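Local atomic coordinates of phosphoinositol-specific phospholipase C (Pseudomonas sp., PDB entry 5FYP), a protein that probably cleaves phosphoinositides in a calcium-dependent reaction, as a bacterial phospholipase C from a Gram-negative species. Residues 46-51 with 117-122. Numbering follows the deposited sequence.
Sequences TLELDF and ILDKKQ. With CA (calcium ion), chain I.
Glu48, Asp50 and Asp119 reach from two neighbouring parallel strands of the TIM-type barrel to one calcium ion, each giving it a single carboxylate oxygen. Asp50 OD1 sits 2.3 Å from the metal and Glu48 OE2 2.4 Å; Asp119 OD2 comes from the partner strand, and Asn27 and two waters complete the site. Asp50 and Asp119 point the same way side by side with carboxylate planes 80° apart. Asp50 OD1 and Asp119 OD2, both bound to the calcium, lie 3.2 Å apart, and the ion probably offsets the repulsion between them.

In the second shell, Lys121 NZ forms a salt bridge to Asp119 OD2 from above the carboxylate plane; it also donates to a calcium-bound water that in turn donates to Asp50 OD2. Tyr29 holds Asp50 OD2 as well, and Arg260 pairs with Glu48 OE1. Backbone bonds keep the strands in register, Asp119 N to Leu49 O being 2.8 Å.

On the opposite face Leu49 CD1 packs against Leu118 CD2. With Phe51 CG between the backbone N and the carbonyl carbon (chi1 72°), the ring lies on the Lys120 side, where Lys120 CA makes a CH-pi contact over its face, 3.9 Å from the centroid of the Phe51 ring.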
loop_
_atom_site.group_PDB
_atom_site.type_symbol
_atom_site.label_atom_id
_atom_site.label_comp_id
_atom_site.label_asym_id
_atom_site.label_seq_id
_atom_site.Cartn_x
_atom_site.Cartn_y
_atom_site.Cartn_z
ATOM N N THR A 46 0.629 8.472 1.832
ATOM C CA THR A 46 0.854 7.013 1.913
ATOM C C THR A 46 1.018 6.650 3.361
ATOM O O THR A 46 1.942 7.138 4.036
ATOM C CB THR A 46 2.042 6.598 1.039
ATOM O OG1 THR A 46 1.745 6.907 -0.332
ATOM C CG2 THR A 46 2.280 5.090 1.127
ATOM N N LEU A 47 0.130 5.768 3.829
ATOM C CA LEU A 47 -0.010 5.383 5.252
ATOM C C LEU A 47 0.134 3.893 5.398
ATOM O O LEU A 47 0.329 3.179 4.416
ATOM C CB LEU A 47 -1.400 5.826 5.798
ATOM C CG LEU A 47 -1.605 7.335 6.070
ATOM C CD1 LEU A 47 -1.387 8.334 4.982
ATOM C CD2 LEU A 47 -2.961 7.503 6.704
ATOM N N GLU A 48 0.107 3.396 6.636
ATOM C CA GLU A 48 0.355 1.972 6.909
ATOM C C GLU A 48 -0.456 1.537 8.118
ATOM O O GLU A 48 -0.528 2.254 9.109
ATOM C CB GLU A 48 1.838 1.696 7.153
ATOM C CG GLU A 48 2.173 0.232 7.400
ATOM C CD GLU A 48 3.654 -0.075 7.386
ATOM O OE1 GLU A 48 4.462 0.866 7.479
ATOM O OE2 GLU A 48 3.999 -1.289 7.298
ATOM N N LEU A 49 -1.000 0.327 8.023
ATOM C CA LEU A 49 -1.712 -0.348 9.092
ATOM C C LEU A 49 -1.187 -1.761 9.219
ATOM O O LEU A 49 -1.198 -2.498 8.238
ATOM C CB LEU A 49 -3.229 -0.385 8.812
ATOM C CG LEU A 49 -3.915 0.963 8.857
ATOM C CD1 LEU A 49 -5.229 0.968 8.120
ATOM C CD2 LEU A 49 -4.090 1.424 10.303
ATOM N N ASP A 50 -0.806 -2.174 10.441
ATOM C CA ASP A 50 -0.483 -3.573 10.720
ATOM C C ASP A 50 -1.731 -4.235 11.281
ATOM O O ASP A 50 -2.303 -3.732 12.270
ATOM C CB ASP A 50 0.634 -3.690 11.765
ATOM C CG ASP A 50 2.000 -3.240 11.267
ATOM O OD1 ASP A 50 2.168 -2.992 10.074
ATOM O OD2 ASP A 50 2.915 -3.135 12.123
ATOM N N PHE A 51 -2.150 -5.363 10.684
ATOM C CA PHE A 51 -3.434 -5.928 11.096
ATOM C C PHE A 51 -3.342 -7.404 11.414
ATOM O O PHE A 51 -2.672 -8.193 10.738
ATOM C CB PHE A 51 -4.546 -5.584 10.091
ATOM C CG PHE A 51 -4.482 -6.308 8.768
ATOM C CD1 PHE A 51 -3.656 -5.899 7.720
ATOM C CD2 PHE A 51 -5.332 -7.382 8.526
ATOM C CE1 PHE A 51 -3.663 -6.548 6.498
ATOM C CE2 PHE A 51 -5.360 -8.015 7.301
ATOM C CZ PHE A 51 -4.525 -7.611 6.292
ATOM N N ILE A 117 -0.850 0.959 2.941
ATOM C CA ILE A 117 -0.109 -0.294 3.060
ATOM C C ILE A 117 -0.728 -1.080 4.209
ATOM O O ILE A 117 -0.736 -0.654 5.350
ATOM C CB ILE A 117 1.387 -0.011 3.366
ATOM C CG1 ILE A 117 2.002 0.987 2.330
ATOM C CG2 ILE A 117 2.192 -1.299 3.515
ATOM C CD1 ILE A 117 1.940 0.569 0.884
ATOM N N LEU A 118 -1.300 -2.235 3.869
ATOM C CA LEU A 118 -1.972 -3.122 4.804
ATOM C C LEU A 118 -1.030 -4.290 5.057
ATOM O O LEU A 118 -0.926 -5.203 4.233
ATOM C CB LEU A 118 -3.327 -3.535 4.254
ATOM C CG LEU A 118 -4.239 -2.362 3.861
ATOM C CD1 LEU A 118 -5.513 -2.888 3.234
ATOM C CD2 LEU A 118 -4.538 -1.451 5.019
ATOM N N ASP A 119 -0.324 -4.218 6.183
ATOM C CA ASP A 119 0.734 -5.154 6.524
ATOM C C ASP A 119 0.124 -6.249 7.413
ATOM O O ASP A 119 -0.154 -6.062 8.590
ATOM C CB ASP A 119 1.864 -4.417 7.220
ATOM C CG ASP A 119 3.125 -5.225 7.408
ATOM O OD1 ASP A 119 3.192 -6.347 6.854
ATOM O OD2 ASP A 119 4.056 -4.700 8.107
ATOM N N LYS A 120 -0.189 -7.378 6.763
ATOM C CA LYS A 120 -0.894 -8.468 7.384
ATOM C C LYS A 120 0.065 -9.271 8.265
ATOM O O LYS A 120 1.125 -9.647 7.815
ATOM C CB LYS A 120 -1.492 -9.379 6.314
ATOM C CG LYS A 120 -2.449 -10.407 6.891
ATOM C CD LYS A 120 -3.128 -11.265 5.835
ATOM C CE LYS A 120 -4.421 -11.884 6.248
ATOM N NZ LYS A 120 -4.506 -12.377 7.636
ATOM N N LYS A 121 -0.356 -9.565 9.499
ATOM C CA LYS A 121 0.544 -10.171 10.494
ATOM C C LYS A 121 0.289 -11.636 10.807
ATOM O O LYS A 121 1.155 -12.279 11.394
ATOM C CB LYS A 121 0.540 -9.332 11.769
ATOM C CG LYS A 121 1.097 -7.926 11.546
ATOM C CD LYS A 121 2.565 -7.905 11.174
ATOM C CE LYS A 121 3.068 -6.515 10.867
ATOM N NZ LYS A 121 4.498 -6.519 10.464
ATOM N N GLN A 122 -0.858 -12.182 10.402
ATOM C CA GLN A 122 -1.200 -13.599 10.600
ATOM C C GLN A 122 -1.678 -14.156 9.256
ATOM O O GLN A 122 -1.743 -13.454 8.253
ATOM C CB GLN A 122 -2.232 -13.752 11.713
ATOM C CG GLN A 122 -1.650 -13.340 13.054
ATOM C CD GLN A 122 -2.610 -13.392 14.196
ATOM O OE1 GLN A 122 -3.647 -12.743 14.181
ATOM N NE2 GLN A 122 -2.214 -14.095 15.245
HETATM CA CA CA I . 4.307 -2.589 9.282
HETATM O O HOH W 1 5.363 -3.752 11.123
HETATM O O HOH W 2 -3.631 -10.832 9.973
HETATM O O HOH W 3 6.670 -2.587 8.841
#